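Local coordinates for SusD-like carbohydrate binding protein BF1063 (Bacteroides fragilis NCTC 9343, PDB 3I4G) that probably binds carbohydrate at the outer membrane, like other SusD-type proteins that capture glycans for uptake, at residues N248-F253 with R418-V423; A234-L239 with R445-M450; R363-E368 with G380-I385. All coordinates share one frame; numbering follows the deposited sequence.

Interaction 1. Residues N248-F253 with R418-V423; sequences NKENIF and RGRASV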
loop_
_atom_site.group_PDB
_atom_site.type_symbol
_atom_site.label_atom_id
_atom_site.label_comp_id
_atom_site.label_asym_id
_atom_site.label_seq_id
_atom_site.Cartn_x
_atom_site.Cartn_y
_atom_site.Cartn_z
ATOM N N ASN A 248 12.677 14.289 -3.959
ATOM C CA ASN A 248 12.084 14.275 -5.276
ATOM C C ASN A 248 10.737 14.988 -5.208
ATOM O O ASN A 248 10.238 15.324 -4.124
ATOM C CB ASN A 248 11.956 12.831 -5.790
ATOM C CG ASN A 248 11.018 11.999 -4.977
ATOM O OD1 ASN A 248 9.822 12.207 -5.019
ATOM N ND2 ASN A 248 11.550 11.063 -4.196
ATOM N N LYS A 249 10.140 15.206 -6.370
ATOM C CA LYS A 249 8.848 15.912 -6.478
ATOM C C LYS A 249 7.691 14.952 -6.712
ATOM O O LYS A 249 6.583 15.374 -7.064
ATOM C CB LYS A 249 8.935 16.953 -7.596
ATOM C CG LYS A 249 9.911 18.078 -7.222
ATOM C CD LYS A 249 9.929 19.187 -8.222
ATOM C CE LYS A 249 10.724 20.349 -7.683
ATOM N NZ LYS A 249 10.633 21.460 -8.663
ATOM N N GLU A 250 7.942 13.647 -6.528
ATOM C CA GLU A 250 6.905 12.635 -6.778
ATOM C C GLU A 250 6.220 12.143 -5.501
ATOM O O GLU A 250 4.998 11.935 -5.487
ATOM C CB GLU A 250 7.489 11.441 -7.523
ATOM C CG GLU A 250 6.505 10.282 -7.696
ATOM C CD GLU A 250 6.812 9.357 -8.833
ATOM O OE1 GLU A 250 7.785 9.591 -9.572
ATOM O OE2 GLU A 250 6.020 8.390 -8.984
ATOM N N ASN A 251 6.984 11.965 -4.435
ATOM C CA ASN A 251 6.453 11.427 -3.182
ATOM C C ASN A 251 5.752 12.556 -2.418
ATOM O O ASN A 251 6.374 13.373 -1.776
ATOM C CB ASN A 251 7.554 10.769 -2.351
ATOM C CG ASN A 251 8.051 9.468 -2.954
ATOM O OD1 ASN A 251 7.361 8.846 -3.777
ATOM N ND2 ASN A 251 9.265 9.064 -2.572
ATOM N N ILE A 252 4.436 12.567 -2.525
ATOM C CA ILE A 252 3.576 13.622 -1.973
ATOM C C ILE A 252 3.370 13.436 -0.484
ATOM O O ILE A 252 3.468 14.395 0.274
ATOM C CB ILE A 252 2.248 13.644 -2.729
ATOM C CG1 ILE A 252 2.475 14.188 -4.142
ATOM C CG2 ILE A 252 1.199 14.513 -2.003
ATOM C CD1 ILE A 252 1.326 13.942 -5.137
ATOM N N PHE A 253 3.059 12.210 -0.077
ATOM C CA PHE A 253 2.846 11.865 1.338
ATOM C C PHE A 253 3.577 10.557 1.582
ATOM O O PHE A 253 3.460 9.629 0.789
ATOM C CB PHE A 253 1.350 11.796 1.699
ATOM C CG PHE A 253 1.096 11.656 3.181
ATOM C CD1 PHE A 253 1.378 12.688 4.046
ATOM C CD2 PHE A 253 0.572 10.491 3.709
ATOM C CE1 PHE A 253 1.218 12.529 5.415
ATOM C CE2 PHE A 253 0.387 10.357 5.090
ATOM C CZ PHE A 253 0.717 11.362 5.926
ATOM N N ARG A 418 4.918 5.666 -17.733
ATOM C CA ARG A 418 5.710 4.698 -18.505
ATOM C C ARG A 418 7.020 5.277 -19.053
ATOM O O ARG A 418 8.013 4.562 -19.244
ATOM C CB ARG A 418 4.891 4.138 -19.659
ATOM C CG ARG A 418 3.769 3.226 -19.189
ATOM C CD ARG A 418 2.837 2.798 -20.287
ATOM N NE ARG A 418 3.461 1.947 -21.290
ATOM C CZ ARG A 418 3.626 0.626 -21.182
ATOM N NH1 ARG A 418 3.304 -0.031 -20.067
ATOM N NH2 ARG A 418 4.189 -0.024 -22.188
ATOM N N GLY A 419 7.001 6.570 -19.331
ATOM C CA GLY A 419 8.126 7.286 -19.916
ATOM C C GLY A 419 9.199 7.721 -18.958
ATOM O O GLY A 419 10.193 8.287 -19.372
ATOM N N ARG A 420 9.011 7.444 -17.670
ATOM C CA ARG A 420 10.007 7.690 -16.666
ATOM C C ARG A 420 11.349 7.202 -17.199
ATOM O O ARG A 420 11.422 6.082 -17.710
ATOM C CB ARG A 420 9.592 6.913 -15.387
ATOM C CG ARG A 420 10.451 7.152 -14.210
ATOM C CD ARG A 420 10.247 6.109 -13.145
ATOM N NE ARG A 420 8.886 6.041 -12.622
ATOM C CZ ARG A 420 8.425 6.811 -11.645
ATOM N NH1 ARG A 420 9.143 7.789 -11.131
ATOM N NH2 ARG A 420 7.183 6.636 -11.210
ATOM N N ALA A 421 12.428 7.965 -17.086
ATOM C CA ALA A 421 13.695 7.573 -17.743
ATOM C C ALA A 421 14.222 6.190 -17.401
ATOM O O ALA A 421 14.775 5.489 -18.258
ATOM C CB ALA A 421 14.774 8.614 -17.437
ATOM N N SER A 422 14.070 5.791 -16.143
ATOM C CA SER A 422 14.549 4.489 -15.687
ATOM C C SER A 422 13.643 3.333 -16.109
ATOM O O SER A 422 13.976 2.174 -15.875
ATOM C CB SER A 422 14.694 4.484 -14.169
ATOM O OG SER A 422 13.454 4.782 -13.524
ATOM N N VAL A 423 12.487 3.628 -16.702
ATOM C CA VAL A 423 11.536 2.610 -17.116
ATOM C C VAL A 423 11.420 2.627 -18.635
ATOM O O VAL A 423 11.644 1.596 -19.291
ATOM C CB VAL A 423 10.196 2.839 -16.366
ATOM C CG1 VAL A 423 9.099 1.920 -16.891
ATOM C CG2 VAL A 423 10.374 2.664 -14.852
#

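Interaction 2. Residues A234-L239 with R445-M450; sequences ANYQEL and RIELAM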
loop_
_atom_site.group_PDB
_atom_site.type_symbol
_atom_site.label_atom_id
_atom_site.label_comp_id
_atom_site.label_asym_id
_atom_site.label_seq_id
_atom_site.Cartn_x
_atom_site.Cartn_y
_atom_site.Cartn_z
ATOM N N ALA A 234 12.944 10.684 -12.265
ATOM C CA ALA A 234 13.611 9.860 -13.284
ATOM C C ALA A 234 13.861 8.433 -12.814
ATOM O O ALA A 234 13.706 7.483 -13.578
ATOM C CB ALA A 234 14.926 10.505 -13.712
ATOM N N ASN A 235 14.235 8.299 -11.543
ATOM C CA ASN A 235 14.587 7.012 -10.974
ATOM C C ASN A 235 13.473 6.380 -10.134
ATOM O O ASN A 235 13.052 6.955 -9.134
ATOM C CB ASN A 235 15.883 7.131 -10.158
ATOM C CG ASN A 235 16.472 5.770 -9.859
ATOM O OD1 ASN A 235 16.012 5.031 -9.009
ATOM N ND2 ASN A 235 17.488 5.398 -10.635
ATOM N N TYR A 236 13.020 5.205 -10.543
ATOM C CA TYR A 236 11.938 4.492 -9.867
ATOM C C TYR A 236 12.388 3.946 -8.521
ATOM O O TYR A 236 11.716 4.158 -7.522
ATOM C CB TYR A 236 11.463 3.336 -10.744
ATOM C CG TYR A 236 10.272 2.524 -10.273
ATOM C CD1 TYR A 236 9.000 2.905 -10.578
ATOM C CD2 TYR A 236 10.459 1.309 -9.624
ATOM C CE1 TYR A 236 7.916 2.138 -10.226
ATOM C CE2 TYR A 236 9.398 0.510 -9.259
ATOM C CZ TYR A 236 8.118 0.937 -9.560
ATOM O OH TYR A 236 7.041 0.142 -9.201
ATOM N N GLN A 237 13.510 3.236 -8.495
ATOM C CA GLN A 237 13.988 2.607 -7.247
ATOM C C GLN A 237 14.171 3.594 -6.109
ATOM O O GLN A 237 13.852 3.300 -4.947
ATOM C CB GLN A 237 15.302 1.858 -7.472
ATOM C CG GLN A 237 15.190 0.657 -8.378
ATOM C CD GLN A 237 16.489 -0.067 -8.475
ATOM O OE1 GLN A 237 17.378 0.344 -9.245
ATOM N NE2 GLN A 237 16.607 -1.186 -7.771
ATOM N N GLU A 238 14.674 4.775 -6.450
ATOM C CA GLU A 238 15.010 5.795 -5.468
ATOM C C GLU A 238 13.818 6.437 -4.817
ATOM O O GLU A 238 13.971 7.084 -3.786
ATOM C CB GLU A 238 15.950 6.867 -6.106
ATOM C CG GLU A 238 17.372 6.303 -6.237
ATOM C CD GLU A 238 18.339 7.211 -6.963
ATOM O OE1 GLU A 238 17.957 8.297 -7.391
ATOM O OE2 GLU A 238 19.529 6.805 -7.089
ATOM N N LEU A 239 12.629 6.229 -5.356
ATOM C CA LEU A 239 11.402 6.651 -4.677
ATOM C C LEU A 239 11.213 5.972 -3.341
ATOM O O LEU A 239 10.514 6.518 -2.493
ATOM C CB LEU A 239 10.185 6.314 -5.534
ATOM C CG LEU A 239 10.055 7.052 -6.858
ATOM C CD1 LEU A 239 8.948 6.399 -7.689
ATOM C CD2 LEU A 239 9.816 8.551 -6.628
ATOM N N ARG A 445 -1.448 -1.618 -11.513
ATOM C CA ARG A 445 -0.933 -2.825 -10.853
ATOM C C ARG A 445 0.583 -2.875 -10.924
ATOM O O ARG A 445 1.270 -3.097 -9.921
ATOM C CB ARG A 445 -1.509 -4.083 -11.505
ATOM C CG ARG A 445 -1.091 -5.323 -10.799
ATOM C CD ARG A 445 -1.559 -6.604 -11.415
ATOM N NE ARG A 445 -1.254 -7.731 -10.486
ATOM C CZ ARG A 445 -1.494 -9.007 -10.726
ATOM N NH1 ARG A 445 -2.014 -9.403 -11.868
ATOM N NH2 ARG A 445 -1.173 -9.901 -9.811
ATOM N N ILE A 446 1.124 -2.650 -12.107
ATOM C CA ILE A 446 2.564 -2.707 -12.275
ATOM C C ILE A 446 3.277 -1.572 -11.568
ATOM O O ILE A 446 4.215 -1.764 -10.791
ATOM C CB ILE A 446 2.926 -2.685 -13.786
ATOM C CG1 ILE A 446 2.371 -3.906 -14.517
ATOM C CG2 ILE A 446 4.447 -2.565 -13.990
ATOM C CD1 ILE A 446 2.701 -5.245 -13.895
ATOM N N GLU A 447 2.784 -0.357 -11.766
ATOM C CA GLU A 447 3.454 0.809 -11.184
ATOM C C GLU A 447 3.507 0.771 -9.674
ATOM O O GLU A 447 4.538 1.110 -9.083
ATOM C CB GLU A 447 2.763 2.079 -11.664
ATOM C CG GLU A 447 3.321 3.340 -11.077
ATOM C CD GLU A 447 4.751 3.663 -11.456
ATOM O OE1 GLU A 447 5.252 3.099 -12.447
ATOM O OE2 GLU A 447 5.369 4.483 -10.756
ATOM N N LEU A 448 2.423 0.328 -9.041
ATOM C CA LEU A 448 2.309 0.366 -7.588
ATOM C C LEU A 448 2.525 -0.968 -6.921
ATOM O O LEU A 448 2.281 -1.090 -5.722
ATOM C CB LEU A 448 0.917 0.892 -7.208
ATOM C CG LEU A 448 0.537 2.259 -7.747
ATOM C CD1 LEU A 448 -0.947 2.556 -7.420
ATOM C CD2 LEU A 448 1.455 3.361 -7.212
ATOM N N ALA A 449 3.049 -1.950 -7.627
ATOM C CA ALA A 449 3.212 -3.278 -7.053
ATOM C C ALA A 449 4.059 -3.280 -5.789
ATOM O O ALA A 449 5.135 -2.674 -5.716
ATOM C CB ALA A 449 3.792 -4.266 -8.096
HETATM N N MSE A 450 3.580 -4.014 -4.784
HETATM C CA MSE A 450 4.219 -4.230 -3.486
HETATM C C MSE A 450 4.142 -3.017 -2.573
HETATM O O MSE A 450 4.801 -3.028 -1.533
HETATM C CB MSE A 450 5.675 -4.702 -3.613
HETATM C CG MSE A 450 5.843 -5.959 -4.458
HETATM SE SE MSE A 450 4.751 -7.513 -3.954
HETATM C CE MSE A 450 5.337 -7.601 -2.109
#

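Interaction 3. Residues R363-E368 with G380-I385; sequences RKYFEE and GLTPVI. With EDO (1,2-ethanediol), chain C.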
loop_
_atom_site.group_PDB
_atom_site.type_symbol
_atom_site.label_atom_id
_atom_site.label_comp_id
_atom_site.label_asym_id
_atom_site.label_seq_id
_atom_site.Cartn_x
_atom_site.Cartn_y
_atom_site.Cartn_z
ATOM N N ARG A 363 12.325 -6.593 -3.652
ATOM C CA ARG A 363 13.499 -5.706 -3.782
ATOM C C ARG A 363 13.145 -4.270 -3.388
ATOM O O ARG A 363 13.989 -3.536 -2.850
ATOM C CB ARG A 363 14.042 -5.731 -5.221
ATOM C CG ARG A 363 15.413 -5.099 -5.345
ATOM C CD ARG A 363 15.905 -4.962 -6.760
ATOM N NE ARG A 363 16.234 -6.216 -7.437
ATOM C CZ ARG A 363 17.421 -6.816 -7.384
ATOM N NH1 ARG A 363 18.381 -6.369 -6.587
ATOM N NH2 ARG A 363 17.634 -7.915 -8.083
ATOM N N LYS A 364 11.926 -3.840 -3.682
ATOM C CA LYS A 364 11.463 -2.482 -3.383
ATOM C C LYS A 364 11.664 -2.184 -1.905
ATOM O O LYS A 364 11.477 -3.060 -1.070
ATOM C CB LYS A 364 10.011 -2.320 -3.771
ATOM C CG LYS A 364 9.475 -0.897 -3.693
ATOM C CD LYS A 364 8.086 -0.752 -4.311
ATOM C CE LYS A 364 8.126 -0.671 -5.862
ATOM N NZ LYS A 364 6.777 -0.529 -6.494
ATOM N N TYR A 365 12.059 -0.922 -1.630
ATOM C CA TYR A 365 12.268 -0.322 -0.300
ATOM C C TYR A 365 13.642 -0.580 0.317
ATOM O O TYR A 365 13.931 -0.046 1.380
ATOM C CB TYR A 365 11.174 -0.757 0.688
ATOM C CG TYR A 365 9.768 -0.406 0.316
ATOM C CD1 TYR A 365 9.304 0.909 0.347
ATOM C CD2 TYR A 365 8.865 -1.398 -0.057
ATOM C CE1 TYR A 365 8.006 1.226 -0.008
ATOM C CE2 TYR A 365 7.576 -1.080 -0.434
ATOM C CZ TYR A 365 7.137 0.220 -0.388
ATOM O OH TYR A 365 5.851 0.503 -0.707
ATOM N N PHE A 366 14.488 -1.348 -0.365
ATOM C CA PHE A 366 15.827 -1.694 0.165
ATOM C C PHE A 366 16.935 -1.038 -0.626
ATOM O O PHE A 366 17.184 -1.389 -1.765
ATOM C CB PHE A 366 15.994 -3.226 0.233
ATOM C CG PHE A 366 14.928 -3.896 1.077
ATOM C CD1 PHE A 366 14.748 -3.549 2.416
ATOM C CD2 PHE A 366 14.086 -4.820 0.556
ATOM C CE1 PHE A 366 13.744 -4.113 3.169
ATOM C CE2 PHE A 366 13.082 -5.385 1.325
ATOM C CZ PHE A 366 12.914 -5.046 2.624
ATOM N N GLU A 367 17.564 -0.037 0.001
ATOM C CA GLU A 367 18.669 0.723 -0.591
ATOM C C GLU A 367 19.912 -0.127 -0.475
ATOM O O GLU A 367 20.686 0.028 0.480
ATOM C CB GLU A 367 18.761 2.074 0.130
ATOM C CG GLU A 367 19.814 3.026 -0.420
ATOM C CD GLU A 367 19.829 4.371 0.308
ATOM O OE1 GLU A 367 18.793 4.899 0.739
ATOM O OE2 GLU A 367 20.927 4.938 0.448
ATOM N N GLU A 368 20.180 -0.934 -1.500
ATOM C CA GLU A 368 21.156 -2.018 -1.435
ATOM C C GLU A 368 22.598 -1.609 -1.285
ATOM O O GLU A 368 23.362 -2.367 -0.728
ATOM C CB GLU A 368 21.050 -2.893 -2.698
ATOM C CG GLU A 368 19.692 -3.557 -2.848
ATOM C CD GLU A 368 19.580 -4.234 -4.196
ATOM O OE1 GLU A 368 20.427 -5.076 -4.506
ATOM O OE2 GLU A 368 18.602 -3.934 -4.953
ATOM N N GLY A 380 14.367 4.309 6.750
ATOM C CA GLY A 380 13.462 3.848 5.702
ATOM C C GLY A 380 12.577 4.946 5.210
ATOM O O GLY A 380 12.394 5.966 5.879
ATOM N N LEU A 381 11.995 4.763 4.029
ATOM C CA LEU A 381 11.064 5.731 3.469
ATOM C C LEU A 381 10.026 4.965 2.670
ATOM O O LEU A 381 10.367 4.320 1.653
ATOM C CB LEU A 381 11.826 6.744 2.634
ATOM C CG LEU A 381 11.136 7.983 2.084
ATOM C CD1 LEU A 381 10.074 7.628 1.031
ATOM C CD2 LEU A 381 10.527 8.782 3.214
ATOM N N THR A 382 8.773 5.025 3.117
ATOM C CA THR A 382 7.684 4.297 2.447
ATOM C C THR A 382 6.622 5.278 1.979
ATOM O O THR A 382 5.835 5.809 2.799
ATOM C CB THR A 382 7.085 3.225 3.351
ATOM O OG1 THR A 382 6.502 3.845 4.496
ATOM C CG2 THR A 382 8.163 2.250 3.797
ATOM N N PRO A 383 6.572 5.562 0.670
ATOM C CA PRO A 383 5.525 6.445 0.172
ATOM C C PRO A 383 4.111 5.926 0.388
ATOM O O PRO A 383 3.869 4.708 0.306
ATOM C CB PRO A 383 5.824 6.509 -1.327
ATOM C CG PRO A 383 7.317 6.260 -1.398
ATOM C CD PRO A 383 7.524 5.199 -0.405
ATOM N N VAL A 384 3.206 6.869 0.663
ATOM C CA VAL A 384 1.785 6.609 0.812
ATOM C C VAL A 384 1.044 7.119 -0.419
ATOM O O VAL A 384 0.154 6.455 -0.949
ATOM C CB VAL A 384 1.267 7.257 2.104
ATOM C CG1 VAL A 384 -0.214 7.019 2.226
ATOM C CG2 VAL A 384 1.977 6.668 3.325
ATOM N N ILE A 385 1.388 8.311 -0.897
ATOM C CA ILE A 385 0.827 8.889 -2.109
ATOM C C ILE A 385 1.969 9.344 -3.002
ATOM O O ILE A 385 2.772 10.203 -2.624
ATOM C CB ILE A 385 -0.074 10.116 -1.842
ATOM C CG1 ILE A 385 -1.251 9.782 -0.910
ATOM C CG2 ILE A 385 -0.577 10.742 -3.160
ATOM C CD1 ILE A 385 -2.299 8.787 -1.447
HETATM C C1 EDO C . 16.211 -0.067 4.868
HETATM O O1 EDO C . 14.898 0.318 5.335
HETATM C C2 EDO C . 16.454 0.781 3.627
HETATM O O2 EDO C . 17.396 0.117 2.811
HETATM O O HOH W 1 12.612 2.277 2.455
HETATM O O HOH W 2 5.267 3.030 -1.448
#

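Interaction 1. Residues N248-F253 with R418-V423
Glu250 and Arg420 reach for one another from opposite directions, each with CG trans to its own backbone N (chi1 174° in Glu250, -175° in Arg420). The glutamate runs on extended, whereas the arginine bends at chi3 (-60°), which turns its guanidinium end-on to the carboxylate. The result is a bidentate salt bridge joining two loops whose backbones stay well apart, the nearest CA atoms, those of Glu250 and Arg420, being 11.5 Å from each other. Arg420 NH1 donates to Glu250 OE1 at 2.7 Å, and Arg420 NH2 donates almost straight to Glu250 OE2 at 3.1 Å. Both oxygens are met on their syn sides and the two flat groups are nearly coplanar, so that the paired bonds fix the rotation of each. The charges are buried and shared further: Glu250 OE2 also pairs with Arg386, and Arg420 NH2 with Glu447, an alternation of acids and bases that would be expected to keep both carboxylates ionised. Asn248 OD1 accepts from Glu250 N at 2.8 Å, an Asx turn, and from Asn251 N at 2.9 Å, which extends it to an Asx motif. The bridge thus ties the loop between helices 414-418 and 433-447 to the lead-in of strand 251-252, with the start of helix 387-400 touching both side chains through Tyr387 and Ala388, and strand 380-386 supplying Arg386 beside them.

Interaction 2. Residues A234-L239 with R445-M450
Tyr236 sends its hydroxyl to the end of helix 433-447, where OH donates to the backbone Glu447 O at 2.7 Å. The hydroxyl lies above the carbonyl plane, 40° out of it. The side chain of Glu447 meets the same tyrosine differently: its carboxylate stands at the ring edge, with OE2 3.5 Å from Tyr236 CE1, and the ring and carboxylate planes are 82° apart. Glu447 gets there by a bend at chi2 (65°), which folds the acid back alongside the ring while its carbonyl takes the phenol. Such a bond to a carbonyl in the last turn of a helix, where the helical pattern ceases at Leu448, gives the C-terminal end of helix 433-447 a side-chain partner from a distant loop of the SusD-family region. The phenol oxygen is gripped a second time, by Lys364 NZ, which also reaches Ala449 O just beyond the helix. Around the buried carboxylate gather three arginines: Arg318 pairs with OE1, while Arg386 and Arg420 pair with OE2, a setting that probably favours the charged form. On the loop side, an Asx motif sets the chain carrying Tyr236, for Asn235 OD1 accepts from Glu238 N at 2.9 Å, in the 3-10 segment that begins at Gln237. Further out, Arg318 of helix 317-322 packs on both Tyr236 and Ile446, and helix 387-400 touches Glu447 through Ala388 and Leu392.

Interaction 3. Residues R363-E368 with G380-I385
The ring of Tyr365, in the type II turn from Arg363 to Phe366, packs mainly edge-on against Leu381, Thr382 and Pro383 of strand 380-386, with waters linking the polar groups. Tyr365 CG lies trans to the carbonyl carbon (chi1 -60°), and this swings the ring, whose root points past the strand, across the side chain of Thr382 at about a right angle. Leu381 O lies in the ring plane at the edge, 3.8 Å from Tyr365 CD1, and Pro383 CD sits near that plane at 4.0 Å from Tyr365 CE1. The methyl Thr382 CG2 comes obliquely, equally near Tyr365 CD1 and Tyr365 CE1 (3.9 Å to each). Lys364 CG lies over one face, offset toward the rim. Two waters make the polar links: one accepts from Tyr365 OH at 2.7 Å and donates to Pro383 O at 2.8 Å, while the other donates to Tyr365 O and accepts from Leu381 N at 3.0 Å. A 1,2-ethanediol, probably from the crystallisation liquor, lies near Tyr365 O and Gly380 CA; its O2 takes a hydrogen bond from Glu367 N at 2.8 Å, and Asn379 O also holds the molecule. Phe240 meets the tyrosine ring edge-to-face. Ile54 of helix 50-54 touches both Tyr365 and Thr382, and strand 254-257 pairs antiparallel with 380-386, with Ile255 and Tyr257 against Thr382 and Tyr254 and Gln256 against Leu381.

How the interactions relate
The three contacts form one buried, connected region. Interactions 1 and 2 have centres about 8 Å apart and share a charge network, since Arg420 and Arg386 each pair with both Glu250 and Glu447; Ser422 OG also lies 2.7 Å from Ala234 O, a probable hydrogen bond. Interactions 2 and 3, about 9 Å apart between centres, are connected by Lys364 and by packing, with Leu239 O 3.4 Å from Pro383 CG. Interactions 1 and 3 are about 13 Å apart between centres and meet through backbone pairing at a classic beta bulge, where Phe253 O is 2.8 Å from Val384 N. The ethanediol at interaction 3 probably comes from the crystallisation liquor, so it gives no evidence of where carbohydrate binds.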